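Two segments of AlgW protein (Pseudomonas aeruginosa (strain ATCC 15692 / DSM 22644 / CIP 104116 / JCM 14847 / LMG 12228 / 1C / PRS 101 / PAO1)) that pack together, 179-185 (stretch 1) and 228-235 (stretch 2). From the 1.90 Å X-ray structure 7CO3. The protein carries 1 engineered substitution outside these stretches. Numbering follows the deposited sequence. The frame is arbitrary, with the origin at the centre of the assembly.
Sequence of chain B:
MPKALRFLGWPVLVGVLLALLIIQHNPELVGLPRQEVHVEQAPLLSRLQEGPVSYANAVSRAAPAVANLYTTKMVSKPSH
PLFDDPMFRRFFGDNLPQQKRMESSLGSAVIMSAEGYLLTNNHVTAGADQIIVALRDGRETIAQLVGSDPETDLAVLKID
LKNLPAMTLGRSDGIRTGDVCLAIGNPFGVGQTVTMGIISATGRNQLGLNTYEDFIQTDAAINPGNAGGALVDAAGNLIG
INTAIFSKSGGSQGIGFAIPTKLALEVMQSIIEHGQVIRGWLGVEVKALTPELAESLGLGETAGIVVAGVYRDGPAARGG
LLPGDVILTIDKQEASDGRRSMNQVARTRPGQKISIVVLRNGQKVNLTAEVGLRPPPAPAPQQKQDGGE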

ATOM      1  N   ASP B 179     -15.521   0.176  -6.887  1.00 23.71           N
ATOM      2  CA  ASP B 179     -15.377  -1.126  -7.540  1.00 21.15           C
ATOM      3  C   ASP B 179     -13.962  -1.663  -7.316  1.00 18.55           C
ATOM      4  O   ASP B 179     -12.997  -0.897  -7.285  1.00 18.76           O
ATOM      5  N   VAL B 180     -13.831  -2.990  -7.240  1.00 19.21           N
ATOM      6  CA  VAL B 180     -12.511  -3.608  -7.100  1.00 17.56           C
ATOM      7  C   VAL B 180     -11.808  -3.655  -8.453  1.00 18.54           C
ATOM      8  O   VAL B 180     -12.439  -3.900  -9.477  1.00 21.43           O
ATOM      9  N   CYS B 181     -10.494  -3.409  -8.474  1.00 15.43           N
ATOM     10  CA  CYS B 181      -9.725  -3.591  -9.709  1.00 19.53           C
ATOM     11  C   CYS B 181      -8.380  -4.245  -9.415  1.00 20.04           C
ATOM     12  O   CYS B 181      -7.895  -4.274  -8.274  1.00 17.69           O
ATOM     13  N   LEU B 182      -7.768  -4.741 -10.485  1.00 20.77           N
ATOM     14  CA  LEU B 182      -6.493  -5.449 -10.449  1.00 18.80           C
ATOM     15  C   LEU B 182      -5.512  -4.773 -11.406  1.00 20.73           C
ATOM     16  O   LEU B 182      -5.869  -4.475 -12.547  1.00 19.45           O
ATOM     17  N   ALA B 183      -4.273  -4.511 -10.945  1.00 15.20           N
ATOM     18  CA  ALA B 183      -3.189  -4.025 -11.781  1.00 19.70           C
ATOM     19  C   ALA B 183      -2.286  -5.212 -12.134  1.00 19.92           C
ATOM     20  O   ALA B 183      -2.004  -6.056 -11.277  1.00 17.48           O
ATOM     21  N   ILE B 184      -1.828  -5.272 -13.382  1.00 16.33           N
ATOM     22  CA  ILE B 184      -1.001  -6.378 -13.889  1.00 21.51           C
ATOM     23  C   ILE B 184       0.191  -5.777 -14.598  1.00 19.97           C
ATOM     24  O   ILE B 184       0.027  -5.012 -15.542  1.00 19.21           O
ATOM     25  N   GLY B 185       1.385  -6.088 -14.116  1.00 17.66           N
ATOM     26  CA  GLY B 185       2.570  -5.477 -14.675  1.00 22.44           C
ATOM     27  C   GLY B 185       3.817  -6.140 -14.143  1.00 17.13           C
ATOM     28  O   GLY B 185       3.764  -7.220 -13.552  1.00 21.68           O
ATOM     29  N   GLY B 228       2.317   0.820 -18.805  1.00 25.78           N
ATOM     30  CA  GLY B 228       1.927   0.118 -20.012  1.00 21.37           C
ATOM     31  C   GLY B 228       1.142  -1.147 -19.779  1.00 25.58           C
ATOM     32  O   GLY B 228       0.617  -1.715 -20.746  1.00 23.33           O
ATOM     33  N   GLY B 229       1.027  -1.602 -18.520  1.00 21.56           N
ATOM     34  CA  GLY B 229       0.300  -2.811 -18.186  1.00 19.24           C
ATOM     35  C   GLY B 229      -1.161  -2.556 -17.952  1.00 18.05           C
ATOM     36  O   GLY B 229      -1.634  -1.451 -18.137  1.00 18.06           O
ATOM     37  N   ALA B 230      -1.892  -3.613 -17.565  1.00 19.51           N
ATOM     38  CA  ALA B 230      -3.353  -3.603 -17.534  1.00 20.88           C
ATOM     39  C   ALA B 230      -3.908  -3.219 -16.159  1.00 16.72           C
ATOM     40  O   ALA B 230      -3.470  -3.742 -15.134  1.00 17.08           O
ATOM     41  N   LEU B 231      -4.903  -2.335 -16.142  1.00 17.92           N
ATOM     42  CA  LEU B 231      -5.840  -2.270 -15.022  1.00 17.28           C
ATOM     43  C   LEU B 231      -7.098  -3.007 -15.444  1.00 18.02           C
ATOM     44  O   LEU B 231      -7.699  -2.679 -16.473  1.00 21.46           O
ATOM     45  N   VAL B 232      -7.533  -3.943 -14.624  1.00 15.05           N
ATOM     46  CA  VAL B 232      -8.609  -4.857 -14.977  1.00 21.08           C
ATOM     47  C   VAL B 232      -9.697  -4.800 -13.909  1.00 22.75           C
ATOM     48  O   VAL B 232      -9.410  -4.520 -12.747  1.00 20.16           O
ATOM     49  N   ASP B 233     -10.957  -5.043 -14.298  1.00 23.12           N
ATOM     50  CA  ASP B 233     -12.058  -5.043 -13.333  1.00 24.73           C
ATOM     51  C   ASP B 233     -12.093  -6.386 -12.626  1.00 23.14           C
ATOM     52  O   ASP B 233     -11.296  -7.269 -12.907  1.00 22.60           O
ATOM     53  N   ALA B 234     -13.058  -6.573 -11.725  1.00 24.02           N
ATOM     54  CA  ALA B 234     -13.065  -7.782 -10.892  1.00 28.29           C
ATOM     55  C   ALA B 234     -13.313  -9.055 -11.689  1.00 28.69           C
ATOM     56  O   ALA B 234     -13.085 -10.149 -11.165  1.00 35.55           O
ATOM     57  N   ALA B 235     -13.795  -8.949 -12.932  1.00 28.27           N
ATOM     58  CA  ALA B 235     -13.976 -10.119 -13.792  1.00 32.84           C
ATOM     59  C   ALA B 235     -12.843 -10.291 -14.788  1.00 35.64           C
ATOM     60  O   ALA B 235     -12.882 -11.222 -15.601  1.00 33.71           O
TER

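The two stretches run antiparallel as neighbouring strands of a sheet, and the backbone sets which way each side chain sets out. Two hydrogen-bonded pairs set the register. Leu182 and Val232 exchange both bonds, Leu182 N to Val232 O at 2.8 Å and Val232 N to Leu182 O at 2.7 Å. At the second pair, Ile184 N reaches Ala230 O at 2.8 Å, while the return bond from Ala230 N to Ile184 O, 3.1 Å long and bent, is weak. Between these pairs the alpha carbons approach carbonyls: Leu231 CA lies 3.3 Å from Leu182 O, and Ala183 CA 3.4 Å from Ala230 O.

Because side chains alternate along a strand, Leu182, Ile184, Ala230 and Val232 share one face of the sheet, and Cys181, Ala183, Leu231 and Asp233 share the other. On the first face, Leu182 (chi1 m, chi2 p) sets its CB 3.8 Å from Val232 CG1. Val232, with chi1 at 122°, lies between the usual wells; its short, branched side chain suits an extended backbone and covers its partner closely. Ile184 (m, t) is another beta-branched residue, and its CB lies 4.4 Å from Ala230 CB, a looser contact in which the larger side chain is paired with a single methyl group.

On the other face Leu231 does most of the packing. In its t, p rotamer the end of the side chain comes nearer to the first strand, placing Leu231 CD1 3.7 Å from Cys181 SG and 4.4 Å from Ala183 CB. Cys181, at chi1 p, presents its sulfur as an apolar surface here, and the small Ala183 leaves the methyl of Leu231 room beside it. Beyond these residues, Val180 (t) points sideways and meets Ala234 at a marginal 4.5 Å, CB to CB.

The polar groups find their partners outside the apolar contacts. A water bridges Val180 and Ala234, donating to Val180 O at 2.5 Å and accepting from Ala234 N at 3.1 Å, so that both backbone groups are satisfied although they lie 3.5 Å apart. Asp233 (p) accepts from Ala235 N at OD1, 2.9 Å away, and both its carboxylate oxygens also bond a residue just beyond the stretches. Asp179 (m) makes no contact with the second stretch; its carboxylate oxygens are bonded elsewhere in the structure.

Glycine suits position 229 for steric reasons: an ideal CB on Gly229 would point toward the first strand and lie 2.3 Å from Ile184 O, a clash.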

ATOM      1  CB  ASP B 179     -15.608  -1.007  -9.044  1.00 20.66           C
ATOM      2  CG  ASP B 179     -17.091  -0.838  -9.456  1.00 31.22           C
ATOM      3  OD1 ASP B 179     -18.025  -1.123  -8.653  1.00 33.82           O
ATOM      4  OD2 ASP B 179     -17.311  -0.434 -10.618  1.00 27.40           O
ATOM      5  CB  VAL B 180     -12.651  -5.018  -6.496  1.00 23.47           C
ATOM      6  CG1 VAL B 180     -11.327  -5.819  -6.589  1.00 21.39           C
ATOM      7  CG2 VAL B 180     -13.122  -4.937  -5.090  1.00 21.81           C
ATOM      8  CB  CYS B 181      -9.485  -2.265 -10.459  1.00 15.18           C
ATOM      9  SG  CYS B 181      -8.733  -1.023  -9.367  1.00 28.36           S
ATOM     10  CB  LEU B 182      -6.714  -6.907 -10.866  1.00 18.77           C
ATOM     11  CG  LEU B 182      -7.273  -7.946  -9.900  1.00 27.95           C
ATOM     12  CD1 LEU B 182      -8.435  -7.472  -9.105  1.00 33.46           C
ATOM     13  CD2 LEU B 182      -7.703  -9.172 -10.699  1.00 40.87           C
ATOM     14  CB  ALA B 183      -2.376  -2.937 -11.067  1.00 13.95           C
ATOM     15  CB  ILE B 184      -1.764  -7.338 -14.827  1.00 20.32           C
ATOM     16  CG1 ILE B 184      -3.057  -7.808 -14.180  1.00 17.70           C
ATOM     17  CG2 ILE B 184      -0.904  -8.575 -15.112  1.00 22.53           C
ATOM     18  CD1 ILE B 184      -3.872  -8.756 -15.020  1.00 21.78           C
ATOM     19  CB  ALA B 230      -3.911  -4.972 -17.923  1.00 11.84           C
ATOM     20  CB  LEU B 231      -6.175  -0.831 -14.631  1.00 16.27           C
ATOM     21  CG  LEU B 231      -7.016  -0.647 -13.375  1.00 19.09           C
ATOM     22  CD1 LEU B 231      -6.212  -1.145 -12.136  1.00 15.12           C
ATOM     23  CD2 LEU B 231      -7.405   0.855 -13.259  1.00 15.75           C
ATOM     24  CB  VAL B 232      -7.934  -6.237 -15.149  1.00 27.80           C
ATOM     25  CG1 VAL B 232      -8.474  -7.308 -14.256  1.00 27.76           C
ATOM     26  CG2 VAL B 232      -7.772  -6.599 -16.610  1.00 23.85           C
ATOM     27  CB  ASP B 233     -13.415  -4.708 -13.995  1.00 25.21           C
ATOM     28  CG  ASP B 233     -13.893  -5.798 -15.000  1.00 30.49           C
ATOM     29  OD1 ASP B 233     -13.401  -6.945 -14.978  1.00 29.39           O
ATOM     30  OD2 ASP B 233     -14.766  -5.487 -15.845  1.00 31.61           O
ATOM     31  CB  ALA B 234     -14.107  -7.660  -9.782  1.00 28.33           C
ATOM     32  CB  ALA B 235     -15.322 -10.042 -14.539  1.00 36.85           C
TER
HETATM   33  O   HOH W   1     -14.646  -4.120 -10.646  1.00 26.93           O